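2-methyl-aconitate isomerase (Shewanella oneidensis, PDB 5K87) catalyses the cis-trans isomerization of 2-methyl-aconitate in the 2-methylcitrate cycle, which degrades propionate. Local coordinates at residues 89-94 and 111-116; 146-151 and 183-188; 167-172 and 383-388. The protein carries 1 engineered substitution. All blocks are in the same frame, centred on the assembly; numbering follows the deposited sequence.

Interaction 1. Residues 89-94 and 111-116; sequences VDYLFG and NLTAAV
Leu112 and Val116, at helix 113-122, pack against Tyr91 and Phe93 of strand 89-96. This is consistent with the fold of diaminopimelate epimerase relatives, in which strands wrap round a central helix in each half of the protein. The touching residues are all buried, and side chains carry the contact. Tyr91 does most of the work. Its CG stands anti to the backbone N (chi1 165°), and the two side chains, Tyr91 and Val116, cross at about a right angle. Val116 CG2 sits over the middle of the ring face, 3.5 Å from the centroid of the Tyr91 ring. It lies only 7° off the ring normal, a CH-pi contact. At the far end of the ring the hydroxyl comes to the CB of Leu112, these side chains too crossing at about a right angle, with Tyr91 OH 4.0 Å from Leu112 CB. That hydroxyl is hydrogen-bonded to the backbone O of Cys109, a residue that is probably a proton donor and acceptor in catalysis. An alanine in place of Tyr91 would probably leave Val116 CG2 without its aromatic cover and Cys109 O without this hydroxyl, and so set the backbone of the active-site loop freer to move. Asn111, next to the helix, binds substrate, and its backbone N is hydrogen-bonded to the malonate found here. Phe28 of strand 24-30 packs on both Leu112 and Val116. Within 111-116, Val116 N is bonded to Leu112 O at 2.8 Å. Two residues further along the strand from Tyr91, Phe93 CE1 meets Leu112 CD1 at 4.3 Å.

Interaction 2. Residues 146-151 and 183-188; sequences IGKTII and FMNPAA
The Phe183 ring has Ile150 CG2 above one face, over its centre and 4.3 Å from the plane. The other branch of the same isoleucine reaches the ring as well, with Ile150 CD1 3.8 Å from Phe183 CD2. The two side chains lie side by side and point the same way, as an antiparallel non-hydrogen-bonded pair allows. Next to this pair, Met184 N donates to Thr149 O at 3.1 Å. Two waters bind Met184 O, one linking it to Thr149 N and the other to Thr149 O, so they continue the pairing where the strands part. One residue before Thr149, Lys148 reaches across to the other segment. The chain bends at chi2 (-68°), which sets CD; beyond it the chain is extended, and NZ donates to two carbonyls of the loop after the strand. NZ lies nearly along the C=O axis of Asn185, 2.8 Å from Asn185 O. It also sits 2.7 Å from Ala187 O, but well above that carbonyl's plane. Gly147 and Lys148 form a G1 beta bulge facing Gln143. Strand 179-184 runs between strands 148-157 and 374-391, and Phe183 also packs on Met382 of the latter and on Val328 of helix 324-334.

Interaction 3. Residues 167-172 and 383-388; sequences FELDGV and SRSARV
Ser385 OG, beside Leu169, has two polar partners. Arg20 NH1 is hydrogen-bonded to it, and a water 2.7 Å from Ser385 OG donates in turn to Phe167 O. The hydroxyl stands between the backbone N and the carbonyl carbon (chi1 68°). There it meets Leu169, with Leu169 CD1 3.7 Å from Ser385 OG. The same methyl covers one face of the Arg384 guanidinium: Leu169 CD1 lies 3.8 Å above its plane, over the centre. The second methyl, Leu169 CD2, rests on the Arg384 backbone, so the leucine lies against both the guanidinium and the backbone of Arg384.

The arginine folds back at chi2 and chi3 and is held round its rim. Arg384 NE donates to Ser383 O at 2.9 Å, a nearly straight bond (168°) in the guanidinium plane. Arg384 NH1 reaches a water, also in that plane, at 2.9 Å. This water donates to Asp170 O. NH2 takes the substrate-binding Asn111 through its OD1. Such bonds would fix the rotation of the group, and probably make Arg384 a second-shell residue that positions Asn111. Nearer the start of the loop, Phe167 CZ touches Ser383 CB at 3.7 Å. Ser383 OG itself binds Glu178.

Leu169 to Val172 form a type II beta turn within the loop. Gly171 occupies the position with positive phi (102°), where a side chain would jam against the preceding carbonyl. Its N is hydrogen-bonded to Tyr59 OH of the second subunit, and Arg387 makes a salt bridge to Asp64 of that subunit. The arrangement is a loop, carrying a type II turn, packed through Phe167 and Leu169 on the broken strand 374-391, between the substrate site and the dimer interface of this PrpF-family enzyme.

In the fold
From the N terminus, interaction 1 comes first. It closes the short connection, which includes strand 103-104, from strand 89-96 to helix 113-122 before the others begin. Interaction 2 opens at 146-151, and interaction 3 opens at 167-172, inside that span. Interaction 2 then closes at 183-188, while interaction 3 closes only at 383-388, so the two cross. Interaction 3 thereby joins a loop in the first half of the chain to a strand near the C terminus. Interactions 2 and 3 do not touch, but strands 179-184 and 374-391 are neighbours. Interactions 1 and 2 meet where Thr113 packs on Ile150. Interactions 1 and 3 meet at the helix, where Ala386 CB packs 3.6 Å from Ala115 N.

Interaction 1. Residues 89-94 and 111-116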
# COMPACT_ATOMS: atom_id res chain seq x y z
N VAL A 89 -4.45 -2.27 -29.59
CA VAL A 89 -3.80 -2.99 -28.52
C VAL A 89 -4.82 -3.86 -27.80
O VAL A 89 -5.98 -3.45 -27.65
CB VAL A 89 -3.10 -1.99 -27.53
CG1 VAL A 89 -4.12 -1.04 -26.91
CG2 VAL A 89 -2.30 -2.73 -26.46
N ASP A 90 -4.42 -5.06 -27.40
CA ASP A 90 -5.25 -5.93 -26.57
C ASP A 90 -4.88 -5.76 -25.10
O ASP A 90 -3.69 -5.74 -24.75
CB ASP A 90 -5.05 -7.40 -26.94
CG ASP A 90 -5.71 -7.79 -28.24
OD1 ASP A 90 -6.40 -6.96 -28.86
OD2 ASP A 90 -5.54 -8.97 -28.63
N TYR A 91 -5.90 -5.70 -24.26
CA TYR A 91 -5.74 -5.37 -22.84
C TYR A 91 -6.37 -6.46 -21.98
O TYR A 91 -7.58 -6.70 -22.06
CB TYR A 91 -6.41 -4.01 -22.61
CG TYR A 91 -6.73 -3.56 -21.20
CD1 TYR A 91 -6.00 -4.00 -20.09
CD2 TYR A 91 -7.77 -2.66 -20.98
CE1 TYR A 91 -6.31 -3.55 -18.81
CE2 TYR A 91 -8.07 -2.21 -19.71
CZ TYR A 91 -7.35 -2.67 -18.63
OH TYR A 91 -7.64 -2.23 -17.36
N LEU A 92 -5.53 -7.12 -21.17
CA LEU A 92 -6.01 -8.03 -20.13
C LEU A 92 -5.74 -7.45 -18.76
O LEU A 92 -4.62 -7.01 -18.46
CB LEU A 92 -5.34 -9.40 -20.23
CG LEU A 92 -5.83 -10.34 -21.33
CD1 LEU A 92 -4.92 -11.55 -21.42
CD2 LEU A 92 -7.27 -10.76 -21.05
N PHE A 93 -6.77 -7.43 -17.93
CA PHE A 93 -6.67 -6.99 -16.55
C PHE A 93 -6.79 -8.18 -15.61
O PHE A 93 -7.74 -8.96 -15.71
CB PHE A 93 -7.78 -5.99 -16.23
CG PHE A 93 -7.86 -5.64 -14.79
CD1 PHE A 93 -6.80 -5.01 -14.16
CD2 PHE A 93 -8.99 -5.95 -14.04
CE1 PHE A 93 -6.85 -4.69 -12.81
CE2 PHE A 93 -9.04 -5.62 -12.69
CZ PHE A 93 -7.97 -5.00 -12.08
N GLY A 94 -5.84 -8.30 -14.69
CA GLY A 94 -5.87 -9.34 -13.67
C GLY A 94 -6.01 -8.74 -12.29
O GLY A 94 -5.12 -8.02 -11.82
N ASN A 111 -10.19 2.45 -14.29
CA ASN A 111 -9.20 3.45 -13.91
C ASN A 111 -7.88 3.27 -14.65
O ASN A 111 -7.23 4.25 -15.00
CB ASN A 111 -8.97 3.46 -12.41
CG ASN A 111 -9.97 4.34 -11.70
OD1 ASN A 111 -10.00 5.55 -11.93
ND2 ASN A 111 -10.80 3.75 -10.85
N LEU A 112 -7.48 2.03 -14.89
CA LEU A 112 -6.21 1.80 -15.54
C LEU A 112 -6.27 1.99 -17.06
O LEU A 112 -5.23 1.98 -17.72
CB LEU A 112 -5.65 0.42 -15.20
CG LEU A 112 -5.18 0.24 -13.75
CD1 LEU A 112 -4.51 -1.11 -13.60
CD2 LEU A 112 -4.24 1.36 -13.31
N THR A 113 -7.45 2.22 -17.62
CA THR A 113 -7.57 2.38 -19.07
C THR A 113 -6.71 3.52 -19.64
O THR A 113 -6.09 3.36 -20.69
CB THR A 113 -9.06 2.51 -19.48
OG1 THR A 113 -9.71 1.25 -19.30
CG2 THR A 113 -9.18 2.93 -20.92
N ALA A 114 -6.65 4.66 -18.96
CA ALA A 114 -5.78 5.75 -19.42
C ALA A 114 -4.31 5.32 -19.44
O ALA A 114 -3.55 5.68 -20.34
CB ALA A 114 -5.96 6.97 -18.53
N ALA A 115 -3.90 4.56 -18.42
CA ALA A 115 -2.54 4.05 -18.35
C ALA A 115 -2.28 3.01 -19.44
O ALA A 115 -1.17 2.94 -19.97
CB ALA A 115 -2.24 3.49 -16.97
N VAL A 116 -3.30 2.22 -19.80
CA VAL A 116 -3.17 1.29 -20.91
C VAL A 116 -2.83 2.03 -22.21
O VAL A 116 -1.93 1.63 -22.95
CB VAL A 116 -4.47 0.47 -21.09
CG1 VAL A 116 -4.49 -0.24 -22.43
CG2 VAL A 116 -4.62 -0.51 -19.94

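Interaction 2. Residues 146-151 and 183-188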
# COMPACT_ATOMS: atom_id res chain seq x y z
N ILE A 146 -13.53 -8.76 -21.39
CA ILE A 146 -14.97 -8.63 -21.57
C ILE A 146 -15.40 -8.48 -23.03
O ILE A 146 -16.60 -8.46 -23.33
CB ILE A 146 -15.55 -7.47 -20.73
CG1 ILE A 146 -15.04 -6.12 -21.24
CG2 ILE A 146 -15.21 -7.66 -19.25
CD1 ILE A 146 -15.65 -4.92 -20.53
N GLY A 147 -14.44 -8.39 -23.95
CA GLY A 147 -14.76 -8.30 -25.37
C GLY A 147 -15.45 -7.01 -25.75
O GLY A 147 -16.51 -7.02 -26.40
N LYS A 148 -14.85 -5.88 -25.37
CA LYS A 148 -15.43 -4.56 -25.63
C LYS A 148 -14.35 -3.59 -26.13
O LYS A 148 -13.17 -3.75 -25.81
CB LYS A 148 -16.05 -3.98 -24.36
CG LYS A 148 -17.31 -4.67 -23.88
CD LYS A 148 -18.46 -4.45 -24.86
CE LYS A 148 -19.77 -5.01 -24.32
NZ LYS A 148 -20.85 -4.88 -25.34
N THR A 149 -14.77 -2.59 -26.89
CA THR A 149 -13.87 -1.53 -27.35
C THR A 149 -13.85 -0.38 -26.36
O THR A 149 -14.90 0.07 -25.89
CB THR A 149 -14.34 -0.97 -28.69
OG1 THR A 149 -14.35 -2.01 -29.67
CG2 THR A 149 -13.44 0.18 -29.16
N ILE A 150 -12.65 0.09 -26.02
CA ILE A 150 -12.50 1.29 -25.21
C ILE A 150 -11.50 2.20 -25.91
O ILE A 150 -10.51 1.72 -26.45
CB ILE A 150 -12.03 0.97 -23.80
CG1 ILE A 150 -13.01 0.02 -23.12
CG2 ILE A 150 -11.86 2.24 -23.01
CD1 ILE A 150 -12.46 -0.59 -21.87
N ILE A 151 -11.78 3.50 -25.95
CA ILE A 151 -10.90 4.45 -26.61
C ILE A 151 -10.20 5.32 -25.56
O ILE A 151 -10.84 5.78 -24.61
CB ILE A 151 -11.71 5.38 -27.54
CG1 ILE A 151 -12.57 4.56 -28.51
CG2 ILE A 151 -10.80 6.34 -28.26
CD1 ILE A 151 -11.79 3.69 -29.47
N PHE A 183 -15.96 4.34 -23.40
CA PHE A 183 -16.33 2.94 -23.35
C PHE A 183 -17.44 2.74 -24.37
O PHE A 183 -18.59 3.15 -24.14
CB PHE A 183 -16.83 2.58 -21.95
CG PHE A 183 -15.78 2.72 -20.87
CD1 PHE A 183 -15.41 3.97 -20.39
CD2 PHE A 183 -15.18 1.60 -20.32
CE1 PHE A 183 -14.45 4.09 -19.38
CE2 PHE A 183 -14.21 1.71 -19.33
CZ PHE A 183 -13.85 2.96 -18.85
N MET A 184 -17.11 2.14 -25.50
CA MET A 184 -18.08 1.97 -26.59
C MET A 184 -19.04 0.83 -26.30
O MET A 184 -18.63 -0.22 -25.79
CB MET A 184 -17.35 1.70 -27.90
CG MET A 184 -16.33 2.76 -28.28
SD MET A 184 -16.97 4.44 -28.36
CE MET A 184 -18.19 4.28 -29.67
N ASN A 185 -20.31 1.04 -26.64
CA ASN A 185 -21.33 -0.01 -26.55
C ASN A 185 -21.22 -0.84 -25.26
O ASN A 185 -21.04 -2.05 -25.31
CB ASN A 185 -21.24 -0.92 -27.79
CG ASN A 185 -22.33 -1.97 -27.84
OD1 ASN A 185 -23.47 -1.72 -27.45
ND2 ASN A 185 -21.98 -3.16 -28.32
N PRO A 186 -21.30 -0.17 -24.10
CA PRO A 186 -20.95 -0.85 -22.85
C PRO A 186 -21.93 -1.94 -22.38
O PRO A 186 -21.51 -2.80 -21.61
CB PRO A 186 -20.90 0.30 -21.83
CG PRO A 186 -21.80 1.34 -22.39
CD PRO A 186 -21.61 1.26 -23.87
N ALA A 187 -23.18 -1.92 -22.82
CA ALA A 187 -24.11 -2.98 -22.41
C ALA A 187 -23.60 -4.36 -22.84
O ALA A 187 -23.17 -4.54 -23.97
CB ALA A 187 -25.49 -2.74 -22.99
N ALA A 188 -23.65 -5.33 -21.92
CA ALA A 188 -23.22 -6.68 -22.24
C ALA A 188 -24.13 -7.29 -23.30
O ALA A 188 -25.29 -6.90 -23.43
CB ALA A 188 -23.21 -7.54 -21.00
O HOH W 1 -16.75 -0.57 -23.71
O HOH W 2 -17.55 -2.24 -27.48

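Interaction 3. Residues 167-172 and 383-388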
# COMPACT_ATOMS: atom_id res chain seq x y z
N PHE A 167 -4.67 18.82 -14.99
CA PHE A 167 -5.98 18.22 -14.80
C PHE A 167 -6.06 17.46 -13.48
O PHE A 167 -5.21 16.62 -13.19
CB PHE A 167 -6.33 17.27 -15.95
CG PHE A 167 -7.74 16.80 -15.93
CD1 PHE A 167 -8.77 17.67 -16.26
CD2 PHE A 167 -8.05 15.50 -15.58
CE1 PHE A 167 -10.09 17.24 -16.24
CE2 PHE A 167 -9.37 15.07 -15.58
CZ PHE A 167 -10.39 15.94 -15.90
N GLU A 168 -7.08 17.77 -12.70
CA GLU A 168 -7.23 17.16 -11.38
C GLU A 168 -8.41 16.18 -11.36
O GLU A 168 -9.45 16.43 -11.97
CB GLU A 168 -7.39 18.23 -10.30
CG GLU A 168 -6.33 19.32 -10.37
CD GLU A 168 -5.87 19.79 -9.00
OE1 GLU A 168 -4.97 20.65 -8.95
OE2 GLU A 168 -6.41 19.31 -7.98
N LEU A 169 -8.21 15.06 -10.66
CA LEU A 169 -9.26 14.07 -10.42
C LEU A 169 -9.40 13.95 -8.92
O LEU A 169 -8.38 13.86 -8.23
CB LEU A 169 -8.84 12.67 -10.92
CG LEU A 169 -8.12 12.30 -12.21
CD1 LEU A 169 -7.98 10.79 -12.30
CD2 LEU A 169 -8.89 12.78 -13.38
N ASP A 170 -10.63 13.91 -8.42
CA ASP A 170 -10.84 13.65 -7.00
C ASP A 170 -10.41 12.23 -6.69
O ASP A 170 -10.84 11.27 -7.33
CB ASP A 170 -12.29 13.90 -6.60
CG ASP A 170 -12.64 15.38 -6.53
OD1 ASP A 170 -11.72 16.22 -6.58
OD2 ASP A 170 -13.84 15.70 -6.41
N GLY A 171 -9.53 12.09 -5.71
CA GLY A 171 -8.91 10.82 -5.40
C GLY A 171 -7.49 10.70 -5.93
O GLY A 171 -6.80 9.73 -5.61
N VAL A 172 -7.06 11.66 -6.75
CA VAL A 172 -5.68 11.70 -7.23
C VAL A 172 -5.02 12.93 -6.69
O VAL A 172 -5.44 14.07 -6.94
CB VAL A 172 -5.57 11.65 -8.75
CG1 VAL A 172 -4.10 11.80 -9.17
CG2 VAL A 172 -6.13 10.34 -9.27
N SER A 383 -13.22 11.40 -17.97
CA SER A 383 -11.81 11.77 -18.04
C SER A 383 -11.06 11.20 -16.86
O SER A 383 -11.55 11.20 -15.73
CB SER A 383 -11.66 13.28 -18.07
OG SER A 383 -12.15 13.78 -19.30
N ARG A 384 -9.85 10.72 -17.14
CA ARG A 384 -8.95 10.24 -16.11
C ARG A 384 -7.58 10.87 -16.39
O ARG A 384 -7.50 11.91 -17.06
CB ARG A 384 -8.92 8.70 -16.12
CG ARG A 384 -10.29 8.03 -15.88
CD ARG A 384 -10.64 7.86 -14.39
NE ARG A 384 -11.16 9.07 -13.77
CZ ARG A 384 -11.48 9.16 -12.48
NH1 ARG A 384 -11.96 10.28 -11.99
NH2 ARG A 384 -11.30 8.11 -11.68
N SER A 385 -6.52 10.29 -15.84
CA SER A 385 -5.14 10.71 -16.10
C SER A 385 -4.29 9.51 -15.74
O SER A 385 -4.79 8.55 -15.14
CB SER A 385 -4.76 11.92 -15.25
OG SER A 385 -4.68 11.60 -13.86
N ALA A 386 -3.00 9.55 -16.10
CA ALA A 386 -2.10 8.45 -15.81
C ALA A 386 -0.67 8.93 -15.76
O ALA A 386 -0.32 9.92 -16.38
CB ALA A 386 -2.22 7.38 -16.87
N ARG A 387 0.17 8.19 -15.05
CA ARG A 387 1.59 8.46 -15.08
C ARG A 387 2.39 7.24 -14.66
O ARG A 387 1.94 6.43 -13.84
CB ARG A 387 1.97 9.68 -14.23
CG ARG A 387 1.52 9.60 -12.80
CD ARG A 387 1.92 10.83 -11.97
NE ARG A 387 3.34 10.83 -11.68
CZ ARG A 387 3.92 10.50 -10.52
NH1 ARG A 387 5.23 10.52 -10.47
NH2 ARG A 387 3.23 10.19 -9.44
N VAL A 388 3.58 7.13 -15.22
CA VAL A 388 4.54 6.15 -14.78
C VAL A 388 5.11 6.54 -13.42
O VAL A 388 5.56 7.69 -13.22
CB VAL A 388 5.67 6.04 -15.80
CG1 VAL A 388 6.79 5.14 -15.27
CG2 VAL A 388 5.13 5.52 -17.12
O HOH W 3 -5.09 13.89 -12.40
O HOH W 4 -12.76 10.56 -9.23